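Local structure of NEDD8-conjugating enzyme UBC12 (Saccharomyces cerevisiae, 3O2U) at residues D42-V47 with G137-F142; E74-Y79 with L143-N148; G80-N85 with K103-P108; I110-N115 with V182-I187. The protein accepts the ubiquitin-like protein Rub1 (NEDD8) from its E1 enzyme as a thioester and attaches it covalently to other proteins, chiefly the cullin Cdc53. All blocks are in the same frame, centred on the assembly; numbering follows the deposited sequence.

Contact 1: D42-V47 with G137-F142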
loop_
_atom_site.group_PDB
_atom_site.type_symbol
_atom_site.label_atom_id
_atom_site.label_comp_id
_atom_site.label_asym_id
_atom_site.label_seq_id
_atom_site.Cartn_x
_atom_site.Cartn_y
_atom_site.Cartn_z
ATOM N N ASP A 42 12.387 -2.989 8.930
ATOM C CA ASP A 42 12.764 -4.229 9.578
ATOM C C ASP A 42 11.739 -5.286 9.190
ATOM O O ASP A 42 10.869 -5.635 9.982
ATOM C CB ASP A 42 12.784 -4.030 11.091
ATOM C CG ASP A 42 13.407 -5.193 11.823
ATOM O OD1 ASP A 42 14.634 -5.385 11.695
ATOM O OD2 ASP A 42 12.671 -5.904 12.542
ATOM N N LEU A 43 11.830 -5.784 7.961
ATOM C CA LEU A 43 10.773 -6.632 7.403
ATOM C C LEU A 43 10.900 -8.087 7.838
ATOM O O LEU A 43 12.008 -8.617 7.906
ATOM C CB LEU A 43 10.806 -6.574 5.874
ATOM C CG LEU A 43 10.594 -5.242 5.140
ATOM C CD1 LEU A 43 10.989 -5.368 3.671
ATOM C CD2 LEU A 43 9.158 -4.788 5.262
ATOM N N PRO A 44 9.762 -8.748 8.118
ATOM C CA PRO A 44 9.829 -10.197 8.325
ATOM C C PRO A 44 9.996 -10.903 6.982
ATOM O O PRO A 44 9.752 -10.294 5.928
ATOM C CB PRO A 44 8.468 -10.539 8.945
ATOM C CG PRO A 44 7.556 -9.434 8.552
ATOM C CD PRO A 44 8.398 -8.210 8.287
ATOM N N PRO A 45 10.415 -12.178 7.010
ATOM C CA PRO A 45 10.698 -12.924 5.777
ATOM C C PRO A 45 9.449 -13.085 4.911
ATOM O O PRO A 45 9.556 -13.389 3.728
ATOM C CB PRO A 45 11.186 -14.291 6.293
ATOM C CG PRO A 45 11.666 -14.021 7.682
ATOM C CD PRO A 45 10.747 -12.956 8.216
ATOM N N THR A 46 8.281 -12.845 5.494
ATOM C CA THR A 46 7.024 -12.948 4.764
ATOM C C THR A 46 6.708 -11.704 3.931
ATOM O O THR A 46 5.701 -11.666 3.225
ATOM C CB THR A 46 5.870 -13.165 5.731
ATOM O OG1 THR A 46 6.031 -12.257 6.825
ATOM C CG2 THR A 46 5.881 -14.606 6.260
ATOM N N VAL A 47 7.558 -10.690 4.020
ATOM C CA VAL A 47 7.342 -9.477 3.242
ATOM C C VAL A 47 8.576 -9.062 2.470
ATOM O O VAL A 47 9.658 -8.902 3.040
ATOM C CB VAL A 47 6.910 -8.287 4.107
ATOM C CG1 VAL A 47 6.720 -7.028 3.215
ATOM C CG2 VAL A 47 5.615 -8.608 4.855
ATOM N N GLY A 137 0.735 -3.532 8.893
ATOM C CA GLY A 137 -0.717 -3.513 8.796
ATOM C C GLY A 137 -1.271 -4.334 7.645
ATOM O O GLY A 137 -2.285 -5.022 7.790
ATOM N N LEU A 138 -0.605 -4.269 6.497
ATOM C CA LEU A 138 -0.998 -5.062 5.329
ATOM C C LEU A 138 -0.800 -6.555 5.632
ATOM O O LEU A 138 -1.620 -7.390 5.289
ATOM C CB LEU A 138 -0.189 -4.628 4.101
ATOM C CG LEU A 138 -0.492 -3.192 3.648
ATOM C CD1 LEU A 138 0.404 -2.746 2.485
ATOM C CD2 LEU A 138 -1.960 -3.051 3.285
ATOM N N LEU A 139 0.288 -6.883 6.301
ATOM C CA LEU A 139 0.519 -8.268 6.679
ATOM C C LEU A 139 -0.623 -8.750 7.582
ATOM O O LEU A 139 -1.266 -9.756 7.297
ATOM C CB LEU A 139 1.850 -8.393 7.399
ATOM C CG LEU A 139 2.222 -9.815 7.840
ATOM C CD1 LEU A 139 2.132 -10.785 6.672
ATOM C CD2 LEU A 139 3.613 -9.837 8.467
ATOM N N PHE A 140 -0.879 -8.001 8.648
ATOM C CA PHE A 140 -1.871 -8.349 9.674
ATOM C C PHE A 140 -3.291 -8.555 9.115
ATOM O O PHE A 140 -4.096 -9.289 9.691
ATOM C CB PHE A 140 -1.869 -7.255 10.752
ATOM C CG PHE A 140 -2.529 -7.656 12.045
ATOM C CD1 PHE A 140 -1.954 -8.606 12.869
ATOM C CD2 PHE A 140 -3.721 -7.064 12.443
ATOM C CE1 PHE A 140 -2.570 -8.970 14.072
ATOM C CE2 PHE A 140 -4.336 -7.424 13.638
ATOM C CZ PHE A 140 -3.761 -8.373 14.451
ATOM N N LEU A 141 -3.601 -7.907 7.995
ATOM C CA LEU A 141 -4.883 -8.121 7.328
ATOM C C LEU A 141 -5.078 -9.587 6.945
ATOM O O LEU A 141 -6.196 -10.096 6.915
ATOM C CB LEU A 141 -4.973 -7.286 6.042
ATOM C CG LEU A 141 -5.319 -5.796 6.074
ATOM C CD1 LEU A 141 -5.177 -5.233 4.672
ATOM C CD2 LEU A 141 -6.729 -5.560 6.587
ATOM N N PHE A 142 -3.986 -10.253 6.612
ATOM C CA PHE A 142 -4.060 -11.642 6.172
ATOM C C PHE A 142 -3.949 -12.615 7.337
ATOM O O PHE A 142 -4.404 -13.756 7.241
ATOM C CB PHE A 142 -2.978 -11.924 5.125
ATOM C CG PHE A 142 -3.166 -11.126 3.859
ATOM C CD1 PHE A 142 -2.522 -9.913 3.688
ATOM C CD2 PHE A 142 -4.033 -11.568 2.873
ATOM C CE1 PHE A 142 -2.705 -9.162 2.526
ATOM C CE2 PHE A 142 -4.243 -10.811 1.712
ATOM C CZ PHE A 142 -3.582 -9.602 1.547
#
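Leu139 meets Pro44, Thr46 and Val47 mainly through one methyl, CD2. Its CG stands anti to the backbone N (chi1 -179°), which turns the isopropyl end toward the 42-47 loop. Leu139 CD2 lies 3.8 Å from Thr46 OG1. The same Leu139 CD2 is 4.0 Å from Pro44 CG, and Val47 CG2 lies a little farther off. The approaches differ. Pro44 and Leu139 run alongside one another in opposite senses, whereas Thr46 lies across Leu139 at roughly a right angle. The contact is therefore apolar apart from the Thr46 hydroxyl oxygen beside the methyl. Pro44 to Val47 form a type I beta turn, closed by the bond from Val47 N to Pro44 O, 2.9 Å. Leu139 also rests on Val70, and Val47 on Val68, both of the neighbouring strand 65-70. This is the layering of the E2 (UBC) fold, with helix 131-143 lying against the four-stranded antiparallel sheet and the entry to its first strand.

Contact 2: E74-Y79 with L143-N148; sequences EGYYNY and LEPNPN
Pro145 CG meets the edges of two tyrosine rings, and this is the more buried half of the contact. Pro145 CG is 4.1 Å from Tyr77 CE2 and 4.2 Å from Tyr76 CD2, and in both cases it sits at the ring edge, near the ring plane, not over a face. Tyr77 is buried: its ring also meets Phe142 edge-to-face, and its hydroxyl is hydrogen-bonded to Phe106 O. The Tyr76 ring meets Phe166 of helix 163-174 edge-to-face.

The other half has fewer partners and lies toward solvent. Exposed Glu74 crosses Leu143 at about a right angle, touching it through the aliphatic stem, with Glu74 CG 3.9 Å from Leu143 CD2. Between the halves a water accepts from Tyr76 N at 3.0 Å and donates only weakly to Leu143 O.

The turn from Gly75 to Asn78 is held from within. Gly75 O receives Asn78 N and also Asn78 ND2, the latter at 2.6 Å with an N-H...O angle of 172° and lying in the amide plane, which fixes the rotation of that side chain.

The direct hydrogen bonds described lie within the turn or run to other parts of the protein, while the segments 74-79 and 143-148 meet through hydrocarbon contacts and one water, implying association mainly by apolar burial.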
loop_
_atom_site.group_PDB
_atom_site.type_symbol
_atom_site.label_atom_id
_atom_site.label_comp_id
_atom_site.label_asym_id
_atom_site.label_seq_id
_atom_site.Cartn_x
_atom_site.Cartn_y
_atom_site.Cartn_z
ATOM N N GLU A 74 1.385 -18.502 7.483
ATOM C CA GLU A 74 0.355 -19.080 8.338
ATOM C C GLU A 74 -1.002 -18.442 8.010
ATOM O O GLU A 74 -1.063 -17.448 7.281
ATOM C CB GLU A 74 0.711 -18.888 9.821
ATOM C CG GLU A 74 0.839 -17.429 10.254
ATOM C CD GLU A 74 1.218 -17.272 11.732
ATOM O OE1 GLU A 74 1.545 -18.287 12.395
ATOM O OE2 GLU A 74 1.189 -16.129 12.232
ATOM N N GLY A 75 -2.090 -19.020 8.521
ATOM C CA GLY A 75 -3.417 -18.468 8.294
ATOM C C GLY A 75 -4.098 -18.866 6.985
ATOM O O GLY A 75 -3.596 -19.685 6.212
ATOM N N TYR A 76 -5.255 -18.261 6.729
ATOM C CA TYR A 76 -6.073 -18.612 5.571
ATOM C C TYR A 76 -5.355 -18.477 4.231
ATOM O O TYR A 76 -5.604 -19.247 3.296
ATOM C CB TYR A 76 -7.301 -17.725 5.543
ATOM C CG TYR A 76 -8.272 -17.980 6.661
ATOM C CD1 TYR A 76 -8.863 -19.226 6.812
ATOM C CD2 TYR A 76 -8.615 -16.969 7.554
ATOM C CE1 TYR A 76 -9.770 -19.468 7.816
ATOM C CE2 TYR A 76 -9.529 -17.198 8.563
ATOM C CZ TYR A 76 -10.103 -18.454 8.690
ATOM O OH TYR A 76 -11.008 -18.700 9.695
ATOM N N TYR A 77 -4.487 -17.478 4.145
ATOM C CA TYR A 77 -3.838 -17.106 2.895
ATOM C C TYR A 77 -2.416 -17.622 2.860
ATOM O O TYR A 77 -1.613 -17.171 2.055
ATOM C CB TYR A 77 -3.847 -15.572 2.741
ATOM C CG TYR A 77 -5.243 -14.999 2.744
ATOM C CD1 TYR A 77 -5.949 -14.836 1.557
ATOM C CD2 TYR A 77 -5.878 -14.668 3.935
ATOM C CE1 TYR A 77 -7.234 -14.333 1.553
ATOM C CE2 TYR A 77 -7.165 -14.171 3.948
ATOM C CZ TYR A 77 -7.842 -14.015 2.751
ATOM O OH TYR A 77 -9.118 -13.506 2.746
ATOM N N ASN A 78 -2.105 -18.570 3.743
ATOM C CA ASN A 78 -0.763 -19.126 3.810
ATOM C C ASN A 78 -0.204 -19.472 2.435
ATOM O O ASN A 78 -0.863 -20.121 1.615
ATOM C CB ASN A 78 -0.693 -20.327 4.768
ATOM C CG ASN A 78 -1.470 -21.525 4.264
ATOM O OD1 ASN A 78 -0.952 -22.329 3.511
ATOM N ND2 ASN A 78 -2.723 -21.635 4.667
ATOM N N TYR A 79 1.013 -18.995 2.195
ATOM C CA TYR A 79 1.773 -19.249 0.969
ATOM C C TYR A 79 1.221 -18.640 -0.335
ATOM O O TYR A 79 1.761 -18.877 -1.421
ATOM C CB TYR A 79 2.073 -20.741 0.849
ATOM C CG TYR A 79 2.936 -21.163 2.010
ATOM C CD1 TYR A 79 4.304 -20.972 1.971
ATOM C CD2 TYR A 79 2.376 -21.680 3.171
ATOM C CE1 TYR A 79 5.105 -21.319 3.027
ATOM C CE2 TYR A 79 3.179 -22.043 4.249
ATOM C CZ TYR A 79 4.547 -21.848 4.166
ATOM O OH TYR A 79 5.369 -22.189 5.214
ATOM N N LEU A 143 -3.345 -12.155 8.429
ATOM C CA LEU A 143 -3.229 -12.952 9.647
ATOM C C LEU A 143 -4.501 -12.876 10.484
ATOM O O LEU A 143 -4.899 -13.853 11.121
ATOM C CB LEU A 143 -2.035 -12.480 10.470
ATOM C CG LEU A 143 -0.738 -12.567 9.683
ATOM C CD1 LEU A 143 0.457 -12.141 10.530
ATOM C CD2 LEU A 143 -0.554 -13.975 9.151
ATOM N N GLU A 144 -5.128 -11.710 10.488
ATOM C CA GLU A 144 -6.381 -11.514 11.201
ATOM C C GLU A 144 -7.385 -10.720 10.380
ATOM O O GLU A 144 -7.599 -9.527 10.626
ATOM C CB GLU A 144 -6.133 -10.844 12.556
ATOM C CG GLU A 144 -5.784 -11.821 13.666
ATOM C CD GLU A 144 -6.899 -12.833 13.916
ATOM O OE1 GLU A 144 -7.953 -12.443 14.477
ATOM O OE2 GLU A 144 -6.719 -14.017 13.548
ATOM N N PRO A 145 -8.012 -11.382 9.390
ATOM C CA PRO A 145 -9.032 -10.706 8.594
ATOM C C PRO A 145 -10.197 -10.335 9.496
ATOM O O PRO A 145 -10.519 -11.070 10.427
ATOM C CB PRO A 145 -9.479 -11.781 7.591
ATOM C CG PRO A 145 -8.398 -12.786 7.578
ATOM C CD PRO A 145 -7.807 -12.775 8.960
ATOM N N ASN A 146 -10.819 -9.206 9.204
ATOM C CA ASN A 146 -11.897 -8.674 10.014
ATOM C C ASN A 146 -13.139 -8.525 9.146
ATOM O O ASN A 146 -13.100 -7.854 8.114
ATOM C CB ASN A 146 -11.468 -7.312 10.575
ATOM C CG ASN A 146 -12.534 -6.658 11.431
ATOM O OD1 ASN A 146 -13.580 -7.245 11.711
ATOM N ND2 ASN A 146 -12.267 -5.427 11.856
ATOM N N PRO A 147 -14.254 -9.145 9.553
ATOM C CA PRO A 147 -15.447 -9.034 8.711
ATOM C C PRO A 147 -16.171 -7.697 8.870
ATOM O O PRO A 147 -17.197 -7.485 8.220
ATOM C CB PRO A 147 -16.342 -10.179 9.205
ATOM C CG PRO A 147 -15.829 -10.544 10.569
ATOM C CD PRO A 147 -14.521 -9.843 10.821
ATOM N N ASN A 148 -15.635 -6.800 9.692
ATOM C CA ASN A 148 -16.332 -5.557 10.029
ATOM C C ASN A 148 -16.040 -4.345 9.140
ATOM O O ASN A 148 -16.640 -3.282 9.315
ATOM C CB ASN A 148 -16.099 -5.212 11.501
ATOM C CG ASN A 148 -16.620 -6.292 12.434
ATOM O OD1 ASN A 148 -17.741 -6.779 12.269
ATOM N ND2 ASN A 148 -15.807 -6.682 13.409
HETATM O O HOH W 1 -5.613 -15.870 8.484
#

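Contact 3: G80-N85 with K103-P108; sequences GSINFN and KKIFHP
The Asn83 amide is approached by Lys103 from above its carbonyl plane: Lys103 NZ donates to Asn83 OD1 at 2.8 Å, 39° out of that plane and with a C=O...N angle of 111°. On the amide's nitrogen end, Asn83 ND2 gives a hydrogen bond to Glu67 OE2 and another, at 3.1 Å, to a water that Lys103 NZ reaches only weakly. A second flat group, the His107 ring, carries Pro108 CD on one face, 3.2 Å above the plane and offset toward the rim; Phe142 meets this imidazole edge-to-face.

Lys103 curls over the asparagine because its chain bends at chi2 (-63°) and again at chi4, bringing the ammonium group back to OD1. Its stem follows, with Lys103 CG 3.2 Å from Asn83 OD1. Further in, buried Ile82 and Ile105 lie across each other at about a right angle, Ile82 CG2 being 4.2 Å from Ile105 CD1, and both also touch Phe142.

Here the chain leaving the edge strand 98-101 still flanks strand 82-87 and then enters His107-Pro108-Asn109, where His107 NE2 is hydrogen-bonded to Asn109 OD1: the His-Pro-Asn motif of E2 enzymes, preceding the predicted thioester cysteine, Cys117.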
loop_
_atom_site.group_PDB
_atom_site.type_symbol
_atom_site.label_atom_id
_atom_site.label_comp_id
_atom_site.label_asym_id
_atom_site.label_seq_id
_atom_site.Cartn_x
_atom_site.Cartn_y
_atom_site.Cartn_z
ATOM N N GLY A 80 0.165 -17.844 -0.223
ATOM C CA GLY A 80 -0.256 -17.011 -1.343
ATOM C C GLY A 80 0.567 -15.729 -1.374
ATOM O O GLY A 80 0.988 -15.242 -0.331
ATOM N N SER A 81 0.803 -15.176 -2.562
ATOM C CA SER A 81 1.545 -13.920 -2.675
ATOM C C SER A 81 0.634 -12.764 -3.122
ATOM O O SER A 81 0.126 -12.768 -4.243
ATOM C CB SER A 81 2.733 -14.086 -3.636
ATOM O OG SER A 81 3.696 -14.979 -3.093
ATOM N N ILE A 82 0.415 -11.791 -2.242
ATOM C CA ILE A 82 -0.425 -10.639 -2.575
ATOM C C ILE A 82 0.433 -9.396 -2.678
ATOM O O ILE A 82 1.082 -9.010 -1.714
ATOM C CB ILE A 82 -1.537 -10.404 -1.543
ATOM C CG1 ILE A 82 -2.337 -11.698 -1.301
ATOM C CG2 ILE A 82 -2.451 -9.279 -2.018
ATOM C CD1 ILE A 82 -1.735 -12.624 -0.217
ATOM N N ASN A 83 0.498 -8.797 -3.862
ATOM C CA ASN A 83 1.325 -7.610 -4.016
ATOM C C ASN A 83 0.503 -6.326 -4.034
ATOM O O ASN A 83 -0.656 -6.319 -4.459
ATOM C CB ASN A 83 2.289 -7.714 -5.221
ATOM C CG ASN A 83 1.571 -7.939 -6.548
ATOM O OD1 ASN A 83 0.465 -8.471 -6.596
ATOM N ND2 ASN A 83 2.221 -7.538 -7.641
ATOM N N PHE A 84 1.117 -5.249 -3.546
ATOM C CA PHE A 84 0.475 -3.940 -3.431
ATOM C C PHE A 84 1.426 -2.897 -4.003
ATOM O O PHE A 84 2.645 -3.014 -3.872
ATOM C CB PHE A 84 0.232 -3.553 -1.962
ATOM C CG PHE A 84 -0.681 -4.485 -1.220
ATOM C CD1 PHE A 84 -2.040 -4.202 -1.091
ATOM C CD2 PHE A 84 -0.185 -5.650 -0.648
ATOM C CE1 PHE A 84 -2.891 -5.074 -0.382
ATOM C CE2 PHE A 84 -1.029 -6.519 0.061
ATOM C CZ PHE A 84 -2.374 -6.233 0.190
ATOM N N ASN A 85 0.865 -1.866 -4.614
ATOM C CA ASN A 85 1.653 -0.700 -4.981
ATOM C C ASN A 85 1.373 0.373 -3.945
ATOM O O ASN A 85 0.221 0.567 -3.547
ATOM C CB ASN A 85 1.267 -0.190 -6.368
ATOM C CG ASN A 85 2.231 -0.640 -7.457
ATOM O OD1 ASN A 85 3.275 -1.231 -7.183
ATOM N ND2 ASN A 85 1.878 -0.362 -8.702
ATOM N N LYS A 103 -3.800 -7.627 -7.042
ATOM C CA LYS A 103 -4.375 -8.930 -7.344
ATOM C C LYS A 103 -5.854 -8.964 -6.965
ATOM O O LYS A 103 -6.252 -8.383 -5.958
ATOM C CB LYS A 103 -3.631 -10.034 -6.575
ATOM C CG LYS A 103 -2.191 -10.273 -7.044
ATOM C CD LYS A 103 -2.153 -10.756 -8.490
ATOM C CE LYS A 103 -0.761 -11.294 -8.894
ATOM N NZ LYS A 103 0.332 -10.295 -8.719
ATOM N N LYS A 104 -6.662 -9.645 -7.771
ATOM C CA LYS A 104 -8.034 -9.930 -7.387
ATOM C C LYS A 104 -7.999 -11.025 -6.335
ATOM O O LYS A 104 -7.684 -12.194 -6.634
ATOM C CB LYS A 104 -8.846 -10.400 -8.596
ATOM C CG LYS A 104 -8.800 -9.443 -9.782
ATOM C CD LYS A 104 -9.898 -9.783 -10.786
ATOM C CE LYS A 104 -9.675 -9.077 -12.121
ATOM N NZ LYS A 104 -10.237 -9.876 -13.267
ATOM N N ILE A 105 -8.292 -10.659 -5.095
ATOM C CA ILE A 105 -8.267 -11.656 -4.027
ATOM C C ILE A 105 -9.553 -11.654 -3.197
ATOM O O ILE A 105 -10.249 -10.642 -3.096
ATOM C CB ILE A 105 -7.014 -11.530 -3.120
ATOM C CG1 ILE A 105 -7.086 -10.283 -2.258
ATOM C CG2 ILE A 105 -5.708 -11.519 -3.950
ATOM C CD1 ILE A 105 -6.339 -10.455 -0.959
ATOM N N PHE A 106 -9.855 -12.803 -2.606
ATOM C CA PHE A 106 -11.067 -12.967 -1.813
ATOM C C PHE A 106 -10.762 -12.593 -0.366
ATOM O O PHE A 106 -10.267 -13.410 0.396
ATOM C CB PHE A 106 -11.521 -14.419 -1.882
ATOM C CG PHE A 106 -12.921 -14.640 -1.409
ATOM C CD1 PHE A 106 -13.994 -14.083 -2.094
ATOM C CD2 PHE A 106 -13.171 -15.433 -0.298
ATOM C CE1 PHE A 106 -15.286 -14.300 -1.672
ATOM C CE2 PHE A 106 -14.468 -15.650 0.132
ATOM C CZ PHE A 106 -15.523 -15.084 -0.551
ATOM N N HIS A 107 -11.027 -11.344 -0.005
ATOM C CA HIS A 107 -10.718 -10.863 1.335
ATOM C C HIS A 107 -11.732 -9.787 1.720
ATOM O O HIS A 107 -12.044 -8.908 0.919
ATOM C CB HIS A 107 -9.297 -10.295 1.371
ATOM C CG HIS A 107 -8.844 -9.901 2.740
ATOM N ND1 HIS A 107 -7.902 -10.615 3.443
ATOM C CD2 HIS A 107 -9.222 -8.879 3.541
ATOM C CE1 HIS A 107 -7.700 -10.039 4.617
ATOM N NE2 HIS A 107 -8.500 -8.992 4.703
ATOM N N PRO A 108 -12.265 -9.860 2.944
ATOM C CA PRO A 108 -13.328 -8.925 3.337
ATOM C C PRO A 108 -12.891 -7.463 3.226
ATOM O O PRO A 108 -13.726 -6.601 2.951
ATOM C CB PRO A 108 -13.599 -9.280 4.804
ATOM C CG PRO A 108 -12.475 -10.155 5.231
ATOM C CD PRO A 108 -11.919 -10.807 4.014
HETATM O O HOH W 2 1.215 -7.547 -10.546
#

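Contact 4: I110-N115 with V182-I187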
loop_
_atom_site.group_PDB
_atom_site.type_symbol
_atom_site.label_atom_id
_atom_site.label_comp_id
_atom_site.label_asym_id
_atom_site.label_seq_id
_atom_site.Cartn_x
_atom_site.Cartn_y
_atom_site.Cartn_z
ATOM N N ILE A 110 -10.626 -5.975 1.112
ATOM C CA ILE A 110 -10.106 -5.531 -0.184
ATOM C C ILE A 110 -11.173 -5.724 -1.261
ATOM O O ILE A 110 -11.766 -6.797 -1.353
ATOM C CB ILE A 110 -8.816 -6.312 -0.563
ATOM C CG1 ILE A 110 -7.840 -6.276 0.614
ATOM C CG2 ILE A 110 -8.179 -5.732 -1.845
ATOM C CD1 ILE A 110 -6.675 -7.209 0.489
ATOM N N ASP A 111 -11.449 -4.688 -2.050
ATOM C CA ASP A 111 -12.473 -4.812 -3.086
ATOM C C ASP A 111 -11.876 -5.222 -4.428
ATOM O O ASP A 111 -10.661 -5.348 -4.569
ATOM C CB ASP A 111 -13.343 -3.546 -3.203
ATOM C CG ASP A 111 -12.586 -2.353 -3.752
ATOM O OD1 ASP A 111 -11.538 -2.551 -4.413
ATOM O OD2 ASP A 111 -13.058 -1.214 -3.528
ATOM N N LEU A 112 -12.732 -5.464 -5.410
ATOM C CA LEU A 112 -12.260 -5.987 -6.683
ATOM C C LEU A 112 -11.545 -4.941 -7.518
ATOM O O LEU A 112 -10.955 -5.266 -8.548
ATOM C CB LEU A 112 -13.407 -6.621 -7.475
ATOM C CG LEU A 112 -14.003 -7.845 -6.781
ATOM C CD1 LEU A 112 -15.271 -8.272 -7.509
ATOM C CD2 LEU A 112 -12.995 -8.980 -6.718
ATOM N N LYS A 113 -11.597 -3.690 -7.068
ATOM C CA LYS A 113 -10.859 -2.606 -7.708
ATOM C C LYS A 113 -9.430 -2.446 -7.154
ATOM O O LYS A 113 -8.629 -1.676 -7.691
ATOM C CB LYS A 113 -11.628 -1.294 -7.550
ATOM C CG LYS A 113 -12.810 -1.148 -8.508
ATOM N N GLY A 114 -9.108 -3.171 -6.088
ATOM C CA GLY A 114 -7.796 -3.044 -5.473
ATOM C C GLY A 114 -7.752 -2.109 -4.270
ATOM O O GLY A 114 -6.702 -1.969 -3.633
ATOM N N ASN A 115 -8.880 -1.467 -3.957
ATOM C CA ASN A 115 -9.005 -0.657 -2.748
ATOM C C ASN A 115 -8.826 -1.464 -1.462
ATOM O O ASN A 115 -9.358 -2.569 -1.325
ATOM C CB ASN A 115 -10.367 0.063 -2.724
ATOM C CG ASN A 115 -10.506 1.082 -3.831
ATOM O OD1 ASN A 115 -11.432 1.012 -4.639
ATOM N ND2 ASN A 115 -9.575 2.032 -3.885
ATOM N N VAL A 182 -17.500 -14.168 -9.787
ATOM C CA VAL A 182 -16.266 -13.420 -9.978
ATOM C C VAL A 182 -15.048 -14.335 -9.888
ATOM O O VAL A 182 -14.944 -15.175 -8.992
ATOM C CB VAL A 182 -16.186 -12.188 -9.041
ATOM C CG1 VAL A 182 -17.306 -12.218 -8.027
ATOM C CG2 VAL A 182 -14.815 -12.069 -8.374
ATOM N N LYS A 183 -14.156 -14.182 -10.860
ATOM C CA LYS A 183 -12.950 -14.983 -10.936
ATOM C C LYS A 183 -11.795 -14.279 -10.223
ATOM O O LYS A 183 -11.562 -13.087 -10.414
ATOM C CB LYS A 183 -12.570 -15.260 -12.394
ATOM C CG LYS A 183 -11.466 -16.313 -12.531
ATOM C CD LYS A 183 -10.493 -15.996 -13.653
ATOM C CE LYS A 183 -9.042 -16.257 -13.205
ATOM N NZ LYS A 183 -8.712 -17.701 -13.084
ATOM N N TYR A 184 -11.074 -15.027 -9.401
ATOM C CA TYR A 184 -9.970 -14.464 -8.654
ATOM C C TYR A 184 -8.658 -14.937 -9.260
ATOM O O TYR A 184 -8.621 -15.959 -9.959
ATOM C CB TYR A 184 -10.105 -14.846 -7.174
ATOM C CG TYR A 184 -11.301 -14.156 -6.551
ATOM C CD1 TYR A 184 -11.156 -12.937 -5.901
ATOM C CD2 TYR A 184 -12.579 -14.690 -6.671
ATOM C CE1 TYR A 184 -12.252 -12.274 -5.357
ATOM C CE2 TYR A 184 -13.685 -14.039 -6.126
ATOM C CZ TYR A 184 -13.509 -12.831 -5.465
ATOM O OH TYR A 184 -14.584 -12.154 -4.926
ATOM N N ASP A 185 -7.576 -14.210 -8.983
ATOM C CA ASP A 185 -6.272 -14.558 -9.547
ATOM C C ASP A 185 -5.613 -15.750 -8.860
ATOM O O ASP A 185 -5.777 -15.960 -7.667
ATOM C CB ASP A 185 -5.327 -13.365 -9.463
ATOM C CG ASP A 185 -5.723 -12.246 -10.401
ATOM O OD1 ASP A 185 -6.342 -12.530 -11.452
ATOM O OD2 ASP A 185 -5.403 -11.086 -10.089
ATOM N N ASN A 186 -4.852 -16.511 -9.635
ATOM C CA ASN A 186 -3.999 -17.561 -9.104
ATOM C C ASN A 186 -2.764 -16.933 -8.484
ATOM O O ASN A 186 -1.914 -16.395 -9.197
ATOM C CB ASN A 186 -3.601 -18.511 -10.233
ATOM C CG ASN A 186 -2.804 -19.708 -9.737
ATOM O OD1 ASN A 186 -1.924 -19.576 -8.886
ATOM N ND2 ASN A 186 -3.099 -20.878 -10.284
ATOM N N ILE A 187 -2.663 -16.978 -7.155
ATOM C CA ILE A 187 -1.529 -16.364 -6.480
ATOM C C ILE A 187 -0.649 -17.357 -5.695
ATOM O O ILE A 187 0.227 -16.938 -4.941
ATOM C CB ILE A 187 -1.968 -15.216 -5.520
ATOM C CG1 ILE A 187 -2.837 -15.758 -4.378
ATOM C CG2 ILE A 187 -2.711 -14.118 -6.266
ATOM C CD1 ILE A 187 -3.205 -14.695 -3.340
#
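Leu112 overlaps Val182 and the ring of Tyr184, joining a turn of the E2 (UBC) fold, between the His-Pro-Asn motif and the predicted catalytic Cys117, to the tail that follows helix 163-174. Leu112 and Val182 reach toward each other tip to tip, and Val182 CG2 touches both Leu112 methyls, CD1 and CD2, at 3.9 Å each. CD2 in addition meets the aromatic ring: Leu112 CD2 is 3.6 Å from Tyr184 CE1 and 4.0 Å from Tyr184 OH, so it lies by the hydroxyl end of the ring, and the two side chains cross at about a right angle. A chi1 of -64° turns Leu112 CG toward the tail, and both methyls reach it.

The partners differ in burial. Leu112 is itself exposed, whereas Tyr184 is buried and packs edge-to-face against Phe106; its hydroxyl has a weak bond with Asn152 ND2. Val182 belongs to the short antiparallel pair of strands 178-179 and 182-183.

What presents Leu112 is a type I turn from Asp111 to Gly114, closed by Gly114 N to Asp111 O at 3.1 Å. The Asp111 carboxylate turns in toward the backbone of the turn: Asp111 OD1 accepts the backbone N of Asn115 at 2.9 Å, the donor standing 40° out of the carboxylate plane.

In the fold
From the N terminus, residues 42-47 open contact 1 between helix 29-39 and the first strand. Residues 74-79 open contact 2, and 80-85 open contact 3, which closes first, at 103-108, after the connection between antiparallel strands 82-87 and 98-101. Residues 110-115 then open contact 4. Helix 131-143 closes contact 1, the loop after it contact 2, and the tail at 182-187 contact 4. Contact 3 is nested inside contacts 1 and 2 and precedes contact 4 in series; contacts 1 and 2 each cross contact 4 and one another. Phe142 touches residues from all three other contacts. Lys104 N to Asp185 OD2, 3.0 Å, ties the tail to loop 103-108; Ser81 N to Ile187 O, 3.0 Å, ties it to the approach to strand 82-87.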